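Local coordinates for GDP-perosamine synthase (Caulobacter crescentus, PDB 3BN1), which catalyses the pyridoxal phosphate-dependent transfer of an amino group from L-glutamate to GDP-4-keto-6-deoxy-D-mannose, yielding GDP-perosamine for O-antigen synthesis, at residues A56-N61 and G195-T200; L155-A160 and C179-F184; E257-W262 and A354-A359; V274-V279 and W288-R293; R21-E26 and G37-E42. All coordinates share one frame; numbering follows the deposited sequence.

Contact 1: residues A56-N61 and G195-T200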
# COMPACT_ATOMS: atom_id res chain seq x y z
N ALA A 56 -4.51 -5.99 16.73
CA ALA A 56 -3.74 -5.01 15.97
C ALA A 56 -3.53 -5.62 14.58
O ALA A 56 -3.14 -6.80 14.42
CB ALA A 56 -2.46 -4.67 16.63
N ILE A 57 -3.87 -4.84 13.57
CA ILE A 57 -3.81 -5.21 12.16
C ILE A 57 -2.79 -4.37 11.41
O ILE A 57 -2.99 -3.17 11.19
CB ILE A 57 -5.25 -5.05 11.51
CG1 ILE A 57 -6.32 -5.94 12.19
CG2 ILE A 57 -5.21 -5.47 10.01
CD1 ILE A 57 -7.04 -5.37 13.45
N ALA A 58 -1.66 -5.00 11.08
CA ALA A 58 -0.53 -4.37 10.41
C ALA A 58 -0.87 -4.13 8.94
O ALA A 58 -1.36 -5.01 8.23
CB ALA A 58 0.66 -5.28 10.49
N CYS A 59 -0.59 -2.93 8.47
CA CYS A 59 -0.94 -2.51 7.08
C CYS A 59 0.30 -1.92 6.43
O CYS A 59 1.30 -1.61 7.09
CB CYS A 59 -1.92 -1.34 7.27
SG CYS A 59 -3.51 -1.84 8.02
N ASN A 60 0.21 -1.68 5.13
CA ASN A 60 1.38 -1.14 4.48
C ASN A 60 1.71 0.33 4.70
O ASN A 60 2.81 0.77 4.39
CB ASN A 60 1.48 -1.57 3.03
CG ASN A 60 0.21 -1.29 2.24
OD1 ASN A 60 0.15 -1.56 1.04
ND2 ASN A 60 -0.82 -0.79 2.91
N ASN A 61 0.77 1.09 5.24
CA ASN A 61 1.01 2.46 5.63
C ASN A 61 -0.11 2.99 6.50
O ASN A 61 -1.13 2.32 6.67
CB ASN A 61 1.55 3.39 4.54
CG ASN A 61 0.54 3.62 3.42
OD1 ASN A 61 -0.50 4.20 3.65
ND2 ASN A 61 0.85 3.18 2.20
N GLY A 195 4.73 1.93 6.87
CA GLY A 195 4.02 0.90 7.58
C GLY A 195 2.91 1.55 8.34
O GLY A 195 2.93 2.76 8.50
N GLY A 196 1.93 0.77 8.79
CA GLY A 196 0.79 1.36 9.51
C GLY A 196 0.18 0.24 10.41
O GLY A 196 0.49 -0.95 10.31
N MET A 197 -0.74 0.61 11.27
CA MET A 197 -1.37 -0.42 12.04
C MET A 197 -2.76 0.07 12.43
O MET A 197 -2.98 1.27 12.63
CB MET A 197 -0.54 -0.61 13.32
CG MET A 197 -1.10 -1.67 14.31
SD MET A 197 -0.41 -3.28 13.77
CE MET A 197 1.30 -3.25 14.12
N ILE A 198 -3.70 -0.86 12.57
CA ILE A 198 -5.03 -0.52 13.13
C ILE A 198 -5.17 -1.27 14.46
O ILE A 198 -4.85 -2.47 14.53
CB ILE A 198 -6.23 -0.99 12.25
CG1 ILE A 198 -6.03 -0.52 10.80
CG2 ILE A 198 -7.61 -0.55 12.85
CD1 ILE A 198 -6.99 -1.17 9.85
N THR A 199 -5.72 -0.59 15.48
CA THR A 199 -5.97 -1.23 16.76
C THR A 199 -7.47 -1.17 17.08
O THR A 199 -8.18 -0.27 16.64
CB THR A 199 -5.16 -0.61 17.91
OG1 THR A 199 -5.45 0.78 17.99
CG2 THR A 199 -3.66 -0.82 17.73
N THR A 200 -7.94 -2.25 17.69
CA THR A 200 -9.32 -2.37 18.05
C THR A 200 -9.60 -3.46 19.05
O THR A 200 -8.83 -4.40 19.20
CB THR A 200 -10.24 -2.56 16.83
OG1 THR A 200 -11.60 -2.36 17.25
CG2 THR A 200 -10.13 -4.00 16.23

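Contact 2: residues L155-A160 and C179-F184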
# COMPACT_ATOMS: atom_id res chain seq x y z
N LEU A 155 -19.53 6.38 15.70
CA LEU A 155 -18.27 5.68 15.87
C LEU A 155 -17.18 6.75 16.05
O LEU A 155 -17.31 7.91 15.62
CB LEU A 155 -17.94 4.93 14.59
CG LEU A 155 -18.94 3.77 14.35
CD1 LEU A 155 -18.77 3.24 12.92
CD2 LEU A 155 -18.56 2.72 15.40
N VAL A 156 -16.08 6.34 16.67
CA VAL A 156 -14.96 7.25 16.85
C VAL A 156 -13.76 6.48 16.32
O VAL A 156 -13.55 5.32 16.64
CB VAL A 156 -14.75 7.66 18.35
CG1 VAL A 156 -13.49 8.55 18.54
CG2 VAL A 156 -15.97 8.42 18.87
N ILE A 157 -12.96 7.14 15.49
CA ILE A 157 -11.77 6.46 15.05
C ILE A 157 -10.62 7.41 15.31
O ILE A 157 -10.61 8.55 14.83
CB ILE A 157 -11.81 6.15 13.55
CG1 ILE A 157 -10.41 5.73 13.08
CG2 ILE A 157 -12.44 7.34 12.76
CD1 ILE A 157 -10.25 5.56 11.59
N GLU A 158 -9.67 6.96 16.12
CA GLU A 158 -8.54 7.86 16.40
C GLU A 158 -7.50 7.80 15.26
O GLU A 158 -6.96 6.72 14.88
CB GLU A 158 -7.78 7.40 17.63
CG GLU A 158 -8.57 7.17 18.97
CD GLU A 158 -7.65 6.36 19.97
OE1 GLU A 158 -6.52 6.86 20.25
OE2 GLU A 158 -8.03 5.22 20.38
N ASP A 159 -7.17 8.97 14.74
CA ASP A 159 -6.02 9.00 13.82
C ASP A 159 -4.86 9.18 14.81
O ASP A 159 -4.53 10.31 15.25
CB ASP A 159 -6.01 10.20 12.89
CG ASP A 159 -4.86 10.13 11.90
OD1 ASP A 159 -3.93 9.30 12.10
OD2 ASP A 159 -4.91 10.87 10.90
N ALA A 160 -4.25 8.08 15.22
CA ALA A 160 -3.17 8.19 16.22
C ALA A 160 -1.79 8.15 15.59
O ALA A 160 -0.82 7.76 16.27
CB ALA A 160 -3.30 7.07 17.25
N CYS A 179 -11.83 2.17 16.94
CA CYS A 179 -10.59 1.61 16.41
C CYS A 179 -9.67 2.80 16.28
O CYS A 179 -10.02 3.93 16.67
CB CYS A 179 -10.75 0.91 15.06
SG CYS A 179 -11.53 2.02 13.82
N ALA A 180 -8.44 2.56 15.87
CA ALA A 180 -7.53 3.72 15.75
C ALA A 180 -6.48 3.29 14.76
O ALA A 180 -6.28 2.08 14.56
CB ALA A 180 -6.81 3.97 17.07
N THR A 181 -5.74 4.27 14.23
CA THR A 181 -4.67 3.96 13.29
C THR A 181 -3.37 4.68 13.68
O THR A 181 -3.34 5.70 14.40
CB THR A 181 -5.06 4.29 11.85
OG1 THR A 181 -5.19 5.70 11.80
CG2 THR A 181 -6.46 3.74 11.52
N PHE A 182 -2.29 4.05 13.23
CA PHE A 182 -0.95 4.55 13.44
C PHE A 182 -0.15 4.47 12.17
O PHE A 182 -0.41 3.64 11.27
CB PHE A 182 -0.21 3.70 14.47
CG PHE A 182 -0.84 3.71 15.82
CD1 PHE A 182 -1.88 2.81 16.13
CD2 PHE A 182 -0.38 4.59 16.79
CE1 PHE A 182 -2.50 2.85 17.39
CE2 PHE A 182 -0.86 4.55 18.09
CZ PHE A 182 -1.96 3.69 18.39
N SER A 183 0.88 5.30 12.15
CA SER A 183 1.79 5.39 11.02
C SER A 183 3.23 5.09 11.45
O SER A 183 3.73 5.62 12.45
CB SER A 183 1.82 6.82 10.50
OG SER A 183 2.84 6.92 9.51
N PHE A 184 3.94 4.28 10.66
CA PHE A 184 5.36 4.00 10.94
C PHE A 184 6.11 4.54 9.75
O PHE A 184 7.20 4.07 9.41
CB PHE A 184 5.57 2.52 11.11
CG PHE A 184 4.57 1.89 12.04
CD1 PHE A 184 4.45 2.36 13.35
CD2 PHE A 184 3.81 0.77 11.66
CE1 PHE A 184 3.54 1.77 14.24
CE2 PHE A 184 2.88 0.18 12.54
CZ PHE A 184 2.75 0.68 13.85
O HOH W 1 -3.08 6.86 10.67

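Contact 3: residues E257-W262 and A354-A359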
# COMPACT_ATOMS: atom_id res chain seq x y z
N GLU A 257 11.79 12.66 25.39
CA GLU A 257 11.53 13.42 26.61
C GLU A 257 12.69 14.34 26.99
O GLU A 257 12.53 15.46 27.42
CB GLU A 257 11.22 12.52 27.80
CG GLU A 257 9.82 12.68 28.35
CD GLU A 257 9.39 11.49 29.23
OE1 GLU A 257 8.19 11.42 29.58
OE2 GLU A 257 10.23 10.61 29.58
N ARG A 258 13.89 13.81 26.88
CA ARG A 258 15.09 14.55 27.24
C ARG A 258 15.21 15.81 26.38
O ARG A 258 15.44 16.95 26.85
CB ARG A 258 16.24 13.62 26.85
CG ARG A 258 17.35 13.49 27.84
CD ARG A 258 17.58 12.02 28.12
NE ARG A 258 17.72 11.25 26.90
CZ ARG A 258 17.48 9.94 26.79
NH1 ARG A 258 17.02 9.23 27.84
NH2 ARG A 258 17.65 9.31 25.63
N VAL A 259 15.01 15.58 25.08
CA VAL A 259 15.10 16.62 24.08
C VAL A 259 14.09 17.69 24.37
O VAL A 259 14.40 18.90 24.39
CB VAL A 259 14.84 16.06 22.67
CG1 VAL A 259 14.37 17.24 21.69
CG2 VAL A 259 16.12 15.36 22.18
N VAL A 260 12.87 17.23 24.65
CA VAL A 260 11.78 18.13 24.97
C VAL A 260 12.15 18.92 26.23
O VAL A 260 11.86 20.11 26.38
CB VAL A 260 10.48 17.30 25.30
CG1 VAL A 260 9.43 18.24 25.90
CG2 VAL A 260 9.90 16.73 24.05
N GLY A 261 12.79 18.21 27.16
CA GLY A 261 13.16 18.91 28.38
C GLY A 261 14.16 20.03 28.17
O GLY A 261 14.13 21.08 28.83
N TRP A 262 15.03 19.82 27.20
CA TRP A 262 16.06 20.80 26.87
C TRP A 262 15.38 22.04 26.31
O TRP A 262 15.71 23.17 26.68
CB TRP A 262 17.02 20.17 25.87
CG TRP A 262 17.94 19.27 26.55
CD1 TRP A 262 18.37 19.37 27.86
CD2 TRP A 262 18.59 18.11 25.99
NE1 TRP A 262 19.20 18.30 28.15
CE2 TRP A 262 19.36 17.52 27.02
CE3 TRP A 262 18.59 17.52 24.70
CZ2 TRP A 262 20.19 16.39 26.80
CZ3 TRP A 262 19.41 16.38 24.49
CH2 TRP A 262 20.18 15.82 25.56
N ALA A 354 15.05 11.27 18.47
CA ALA A 354 15.94 10.61 19.41
C ALA A 354 17.40 10.80 19.22
O ALA A 354 18.13 10.53 20.17
CB ALA A 354 15.61 9.08 19.57
N GLY A 355 17.85 11.22 18.04
CA GLY A 355 19.28 11.43 17.81
C GLY A 355 19.79 12.84 18.20
O GLY A 355 20.99 13.11 18.11
N LEU A 356 18.92 13.73 18.66
CA LEU A 356 19.35 15.11 19.01
C LEU A 356 20.05 15.26 20.35
O LEU A 356 19.57 14.71 21.35
CB LEU A 356 18.17 16.09 18.99
CG LEU A 356 17.43 16.02 17.66
CD1 LEU A 356 16.21 16.80 18.04
CD2 LEU A 356 18.32 16.79 16.62
N THR A 357 21.17 15.99 20.33
CA THR A 357 21.97 16.31 21.53
C THR A 357 21.59 17.66 22.12
O THR A 357 21.02 18.49 21.44
CB THR A 357 23.51 16.33 21.24
OG1 THR A 357 23.87 17.40 20.36
CG2 THR A 357 23.94 15.01 20.62
N GLU A 358 22.01 17.88 23.37
CA GLU A 358 21.76 19.13 24.06
C GLU A 358 22.42 20.25 23.25
O GLU A 358 21.85 21.32 23.09
CB GLU A 358 22.31 19.10 25.50
CG GLU A 358 21.85 20.34 26.20
CD GLU A 358 22.26 20.43 27.65
OE1 GLU A 358 22.83 19.44 28.11
OE2 GLU A 358 22.04 21.46 28.33
N ALA A 359 23.55 19.93 22.62
CA ALA A 359 24.25 20.95 21.84
C ALA A 359 23.43 21.32 20.62
O ALA A 359 23.32 22.50 20.29
CB ALA A 359 25.64 20.45 21.44

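Contact 4: residues V274-V279 and W288-R293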
# COMPACT_ATOMS: atom_id res chain seq x y z
N VAL A 274 8.24 33.26 21.00
CA VAL A 274 7.51 32.04 20.69
C VAL A 274 6.55 31.73 21.80
O VAL A 274 6.74 32.17 22.94
CB VAL A 274 8.43 30.84 20.64
CG1 VAL A 274 9.33 30.98 19.46
CG2 VAL A 274 9.20 30.73 21.98
N THR A 275 5.58 30.88 21.51
CA THR A 275 4.66 30.41 22.52
C THR A 275 4.88 28.91 22.57
O THR A 275 4.68 28.20 21.58
CB THR A 275 3.22 30.60 22.11
OG1 THR A 275 2.92 31.99 22.21
CG2 THR A 275 2.37 29.83 23.07
N LYS A 276 5.38 28.45 23.71
CA LYS A 276 5.71 27.01 23.81
C LYS A 276 4.47 26.10 23.75
O LYS A 276 3.40 26.51 24.20
CB LYS A 276 6.43 26.72 25.13
CG LYS A 276 5.48 26.92 26.31
CD LYS A 276 6.23 26.70 27.64
CE LYS A 276 7.43 27.65 27.78
NZ LYS A 276 8.60 27.43 26.85
N PRO A 277 4.63 24.86 23.25
CA PRO A 277 3.48 23.98 23.17
C PRO A 277 2.79 23.74 24.52
O PRO A 277 3.43 23.33 25.47
CB PRO A 277 4.07 22.68 22.65
CG PRO A 277 5.50 22.64 23.10
CD PRO A 277 5.89 24.14 22.95
N HIS A 278 1.49 23.96 24.60
CA HIS A 278 0.82 23.71 25.87
C HIS A 278 0.68 22.20 26.01
O HIS A 278 0.39 21.44 25.06
CB HIS A 278 -0.57 24.36 25.83
CG HIS A 278 -1.45 24.00 26.98
ND1 HIS A 278 -1.18 24.39 28.27
CD2 HIS A 278 -2.59 23.26 27.04
CE1 HIS A 278 -2.10 23.90 29.08
NE2 HIS A 278 -2.97 23.21 28.36
N VAL A 279 0.88 21.75 27.24
CA VAL A 279 0.72 20.33 27.49
C VAL A 279 -0.43 20.01 28.44
O VAL A 279 -0.35 20.33 29.63
CB VAL A 279 2.00 19.79 28.10
CG1 VAL A 279 1.88 18.31 28.40
CG2 VAL A 279 3.06 20.06 27.10
N TRP A 288 5.88 13.97 19.14
CA TRP A 288 6.35 13.60 17.82
C TRP A 288 7.15 14.82 17.27
O TRP A 288 8.22 14.69 16.64
CB TRP A 288 5.16 13.29 16.90
CG TRP A 288 5.70 13.03 15.47
CD1 TRP A 288 6.76 12.24 15.10
CD2 TRP A 288 5.17 13.59 14.27
NE1 TRP A 288 6.95 12.32 13.72
CE2 TRP A 288 5.96 13.12 13.19
CE3 TRP A 288 4.18 14.54 14.00
CZ2 TRP A 288 5.75 13.54 11.87
CZ3 TRP A 288 3.92 14.89 12.66
CH2 TRP A 288 4.67 14.35 11.63
N MET A 289 6.66 16.02 17.57
CA MET A 289 7.31 17.25 17.18
C MET A 289 7.02 18.27 18.25
O MET A 289 5.86 18.32 18.72
CB MET A 289 6.59 17.76 15.94
CG MET A 289 6.73 16.75 14.82
SD MET A 289 7.69 17.37 13.50
CE MET A 289 6.25 17.63 12.44
N TYR A 290 8.04 19.06 18.58
CA TYR A 290 7.96 20.20 19.50
C TYR A 290 7.49 21.44 18.71
O TYR A 290 8.20 21.91 17.81
CB TYR A 290 9.30 20.40 20.22
CG TYR A 290 9.23 21.40 21.32
CD1 TYR A 290 9.34 22.80 21.03
CD2 TYR A 290 9.06 20.97 22.64
CE1 TYR A 290 9.30 23.75 22.08
CE2 TYR A 290 9.04 21.92 23.70
CZ TYR A 290 9.13 23.28 23.41
OH TYR A 290 9.08 24.15 24.49
N THR A 291 6.23 21.85 18.95
CA THR A 291 5.56 22.86 18.13
C THR A 291 5.31 24.19 18.85
O THR A 291 4.63 24.22 19.86
CB THR A 291 4.22 22.26 17.49
OG1 THR A 291 4.49 21.05 16.75
CG2 THR A 291 3.48 23.24 16.55
N VAL A 292 5.89 25.29 18.35
CA VAL A 292 5.63 26.59 18.95
C VAL A 292 4.75 27.39 17.98
O VAL A 292 4.62 27.00 16.80
CB VAL A 292 6.92 27.48 19.12
CG1 VAL A 292 7.90 26.97 20.16
CG2 VAL A 292 7.64 27.75 17.82
N ARG A 293 4.19 28.50 18.46
CA ARG A 293 3.44 29.42 17.62
C ARG A 293 4.23 30.69 17.83
O ARG A 293 4.62 31.07 18.96
CB ARG A 293 1.94 29.60 17.95
CG ARG A 293 1.24 28.24 17.93
CD ARG A 293 -0.24 28.33 18.31
NE ARG A 293 -0.91 29.30 17.47
CZ ARG A 293 -2.17 29.71 17.59
NH1 ARG A 293 -2.96 29.20 18.52
NH2 ARG A 293 -2.64 30.65 16.77
O HOH W 2 2.59 26.33 20.79
O HOH W 3 1.94 32.85 19.80

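Contact 5: residues R21-E26 and G37-E42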
# COMPACT_ATOMS: atom_id res chain seq x y z
N ARG A 21 18.29 -4.54 12.11
CA ARG A 21 19.20 -5.17 11.18
C ARG A 21 19.10 -6.66 11.42
O ARG A 21 18.75 -7.42 10.53
CB ARG A 21 20.62 -4.65 11.39
CG ARG A 21 21.56 -4.76 10.21
CD ARG A 21 23.05 -4.80 10.69
NE ARG A 21 24.03 -4.33 9.69
CZ ARG A 21 25.07 -5.05 9.28
NH1 ARG A 21 25.90 -4.61 8.34
NH2 ARG A 21 25.29 -6.23 9.84
N ASP A 22 19.35 -7.10 12.65
CA ASP A 22 19.23 -8.53 12.93
C ASP A 22 17.93 -9.17 12.41
O ASP A 22 17.98 -10.18 11.69
CB ASP A 22 19.57 -8.87 14.40
CG ASP A 22 19.13 -10.29 14.81
OD1 ASP A 22 19.69 -11.31 14.34
OD2 ASP A 22 18.21 -10.42 15.65
N TYR A 23 16.78 -8.62 12.79
CA TYR A 23 15.50 -9.19 12.39
C TYR A 23 15.33 -9.19 10.87
O TYR A 23 14.91 -10.18 10.25
CB TYR A 23 14.37 -8.45 13.09
CG TYR A 23 14.29 -8.61 14.59
CD1 TYR A 23 15.22 -9.33 15.29
CD2 TYR A 23 13.28 -8.01 15.32
CE1 TYR A 23 15.12 -9.47 16.67
CE2 TYR A 23 13.20 -8.10 16.67
CZ TYR A 23 14.10 -8.88 17.35
OH TYR A 23 14.03 -9.07 18.71
N VAL A 24 15.70 -8.08 10.24
CA VAL A 24 15.62 -8.03 8.80
C VAL A 24 16.49 -9.09 8.12
O VAL A 24 16.05 -9.82 7.22
CB VAL A 24 15.96 -6.61 8.30
CG1 VAL A 24 16.14 -6.73 6.79
CG2 VAL A 24 14.75 -5.69 8.66
N LEU A 25 17.75 -9.16 8.55
CA LEU A 25 18.67 -10.15 7.99
C LEU A 25 18.05 -11.55 8.12
O LEU A 25 18.23 -12.45 7.27
CB LEU A 25 20.01 -10.07 8.74
CG LEU A 25 20.94 -9.03 8.12
CD1 LEU A 25 22.29 -9.08 8.84
CD2 LEU A 25 21.13 -9.15 6.55
N GLU A 26 17.34 -11.79 9.21
CA GLU A 26 16.70 -13.09 9.38
C GLU A 26 15.66 -13.31 8.29
O GLU A 26 15.52 -14.43 7.76
CB GLU A 26 16.05 -13.23 10.75
CG GLU A 26 15.37 -14.60 10.93
CD GLU A 26 14.45 -14.66 12.15
OE1 GLU A 26 14.87 -14.09 13.19
OE2 GLU A 26 13.33 -15.20 12.02
N GLY A 37 4.64 -14.23 7.57
CA GLY A 37 5.77 -14.56 8.45
C GLY A 37 5.68 -14.20 9.96
O GLY A 37 4.79 -13.46 10.39
N ARG A 38 6.63 -14.71 10.74
CA ARG A 38 6.71 -14.52 12.19
C ARG A 38 6.62 -13.06 12.67
O ARG A 38 5.88 -12.71 13.60
CB ARG A 38 8.00 -15.16 12.79
CG ARG A 38 9.10 -14.15 13.29
CD ARG A 38 10.40 -14.65 14.04
NE ARG A 38 10.78 -13.68 15.08
CZ ARG A 38 11.98 -13.56 15.67
NH1 ARG A 38 12.97 -14.38 15.35
NH2 ARG A 38 12.21 -12.62 16.60
N PHE A 39 7.45 -12.22 12.09
CA PHE A 39 7.48 -10.84 12.56
C PHE A 39 6.11 -10.16 12.51
O PHE A 39 5.73 -9.41 13.43
CB PHE A 39 8.55 -10.09 11.79
CG PHE A 39 9.94 -10.58 12.09
CD1 PHE A 39 10.48 -10.49 13.38
CD2 PHE A 39 10.75 -11.09 11.10
CE1 PHE A 39 11.78 -10.88 13.65
CE2 PHE A 39 12.04 -11.48 11.37
CZ PHE A 39 12.55 -11.39 12.65
N ILE A 40 5.37 -10.40 11.43
CA ILE A 40 4.03 -9.81 11.31
C ILE A 40 3.15 -10.13 12.55
O ILE A 40 2.56 -9.26 13.25
CB ILE A 40 3.35 -10.15 9.93
CG1 ILE A 40 4.34 -9.95 8.79
CG2 ILE A 40 2.13 -9.27 9.73
CD1 ILE A 40 3.74 -10.14 7.39
N VAL A 41 3.04 -11.42 12.83
CA VAL A 41 2.22 -11.82 13.95
C VAL A 41 2.84 -11.30 15.29
O VAL A 41 2.12 -10.88 16.21
CB VAL A 41 2.09 -13.36 13.90
CG1 VAL A 41 3.42 -14.00 14.28
CG2 VAL A 41 0.90 -13.86 14.70
N GLU A 42 4.17 -11.37 15.40
CA GLU A 42 4.82 -10.91 16.63
C GLU A 42 4.63 -9.42 16.85
O GLU A 42 4.30 -8.97 17.94
CB GLU A 42 6.30 -11.24 16.68
CG GLU A 42 6.56 -12.72 16.78
CD GLU A 42 8.03 -13.03 17.01
OE1 GLU A 42 8.87 -12.29 16.46
OE2 GLU A 42 8.33 -14.01 17.73

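Contact 1: residues A56-N61 and G195-T200
Met197 lays its sulfur across the strand 56-59. CG stands anti to the backbone N (chi1 178°), and a bend at chi2 brings SD to 3.4 Å from Ala58 N. SD also meets the methyl groups of both alanines, 3.8 Å from Ala56 CB and slightly farther from Ala58 CB; small side chains suit a face over which a long, flexible thioether folds. On the other face Ile57, Cys59 and Ile198 line up, Cys59 SG touching Ile198 CG1 at 4.0 Å, and Ile57 and Ile198 pack on helix 203-213. Helix 38-51 covers the methionine face with Phe43 and Phe47.

Two antiparallel hydrogen-bonded pairs hold the backbones, the shortest link running from Ile57 N to Ile198 O at 2.7 Å. At the far end Gly196 CA comes within 3.6 Å of Asn61 O, a closeness that suits a residue without a side chain. Asn61 then starts the next helix: OD1 caps Thr64 N, while ND2 reaches Asn231 O of the second subunit. The side chain is about 6 Å from bound 2-oxoglutarate. Edge strand 55-59 beside the reversed strand 196-200 is characteristic of the seven-stranded sheet in the aspartate aminotransferase fold.

Contact 2: residues L155-A160 and C179-F184
Glu158 OE2 lies 3.7 Å from Ala180 CB and is gripped by two backbone N-H groups, those of Leu176 and Gly177. The other oxygen, OE1, is bonded by His134 NE2 and Gly174 N, so this buried carboxylate is well supplied with donors. Beneath it the CB atoms of Glu158 and Ala180 meet at 3.6 Å, and the small alanine suits the neighbour of a longer chain. The parallel strands are joined by Thr181 N to Glu158 O, 2.8 Å, nearly along the C=O axis, and by the longer bond from Glu158 N to Cys179 O. They belong to the central sheet of the fold type I, pyridoxal phosphate-dependent enzymes, whose strand ends carry cofactor ligands. Here Ser183 OG bonds the cofactor phosphate, and Asp159 is probably the aspartate that faces the pyridine nitrogen, as in relatives. Asp159 OD2 meets Ser91 OG, while OD1 is held by Ala161 N and by a water at 3.0 Å. That water also binds Thr181 OG1 at 2.7 Å, bridging two side chains too far apart to bond directly. Beyond them Ala160 CB sits over one face of the Phe182 ring, 3.9 Å from its centroid, a CH-pi contact.

Contact 3: residues E257-W262 and A354-A359
Trp262 and Glu358 carry most of this contact. Glu358 CB sits over the centre of the six-membered ring of Trp262, 3.6 Å from the centroid and 11° off the ring normal, a CH-pi contact. The glutamate chain leaves its backbone with CG anti to the N (chi1 -173°) and runs extended over the indole, bringing CD to 3.8 Å from Trp262 NE1. There the carboxylate lies almost parallel to the ring, the planes differing by 13°. Glu358 N also stands over this face, 3.2 Å from Trp262 CZ3, whereas the opposite face looks onto Arg258 O of its own helix. Leu356 O meets the ring at its edge. A broad indole suits this place because it can cover the bend where the chain enters helix 358-371, begun by Thr357 as N-cap.

Alongside, Val259 CG2 touches Leu356 CB at 3.9 Å, a branched aliphatic pair filling the buried side where helices 249-266 and 358-371 meet. Glu358 OE2 forms a salt bridge with Lys266, a second tie to helix 249-266. No hydrogen bond crosses between the two segments themselves, so cohesion between them rests on dispersion and on the C-H of Glu358 CB directed at the indole's electrons.

Contact 4: residues V274-V279 and W288-R293
Pro277 packs its ring tightly on one face of Tyr290, the two side chains crossing at about a right angle. CD comes to 3.4 Å from Tyr290 CZ, and CG stands 3.8 Å from the ring centroid as a CH-pi donor. Proline suits the place: rigid and flat-sided, it presents polarised C-H groups, and having no N-H it makes no hydrogen bond with nearby Thr291 O. Val274 and Val292 continue the apolar side, CB to CG1 at 3.9 Å.

The other side is wetter. Thr275 and Arg293 form an antiparallel hydrogen-bonded pair, with Thr275 N to Arg293 O at 2.7 Å and a longer return bond. A water lies 2.7 Å from Thr275 OG1, suiting a hydroxyl at an exposed edge. Past this pair the strands part, and another water sits between them, 2.9 Å from Thr275 O and 3.1 Å from Thr291 O.

Around this short edge pairing, Tyr290 stacks on Tyr263 of helix 249-266 and bonds Glu264 through its hydroxyl. Arg293 packs on Ala342 and Cys343 of helix 338-346 and forms a salt bridge with Asp346, while strand 347-350 flanks strand 290-294 across from strand 274-275.

Contact 5: residues R21-E26 and G37-E42
Tyr23 and Phe39 set their rings nearly parallel, planes 24° apart, but slid so far that they barely overlap, with centroids 5.2 Å apart. The contact therefore falls on the base of the tyrosine: Phe39 CZ touches Tyr23 CB at 3.5 Å, and Phe39 CE2 approaches Tyr23 O. Phenylalanine suits this buried wedge, packing also on Asn236 and Ala240 of helix 236-247, whereas tyrosine suits the boundary, where OH can bond Asn19 ND2.

Glu26 and Arg38 cross at about a right angle, carboxylate and guanidinium turned 51° against each other. Glu26 CG stands anti to the backbone N (chi1 180°) and the chain runs on extended, bringing OE1 to 2.9 Å from Arg38 NH1 in a salt bridge.

These residues join the N-terminal helix 20-30 to the first turn of helix 38-51 in this aminotransferase fold. Helix 20-30 also lies at the dimer interface: Val24 packs on Val24 of the second subunit and Arg21 forms a salt bridge with Asp29 of that subunit. Gly37, N-cap of the second helix, has backbone angles suiting glycine.

Arg38 lies between two acids. Its NE bonds Glu42 OE1, one helical turn on, at 2.7 Å; the positive charge between them would be expected to favour ionised carboxylates on both. One guanidinium face rests on Phe39 CE1, 3.1 Å above the plane, and NH2 stands over the Tyr23 ring, at most a weak cation-pi attraction.

Contacts 1 and 2 are adjoining parts of one sheet: strands 179-183 and 196-200 lie side by side, with Thr199 N 2.9 Å from Ala180 O in a probable hydrogen bond. Contact 5 lies farther out, its centre about 16 Å from that of contact 1, and its helix 38-51 leads into strand 55-59; both contacts touch the second subunit. Contacts 3 and 4 form another neighbourhood, meeting where Val260 CG1 packs on Tyr290 CD2 at 4.3 Å. The 2-oxoglutarate pocket links the two groups: Trp288 of contact 4 touches the ligand, while the side chain of Asp159 in contact 2 lies about 9 Å from it.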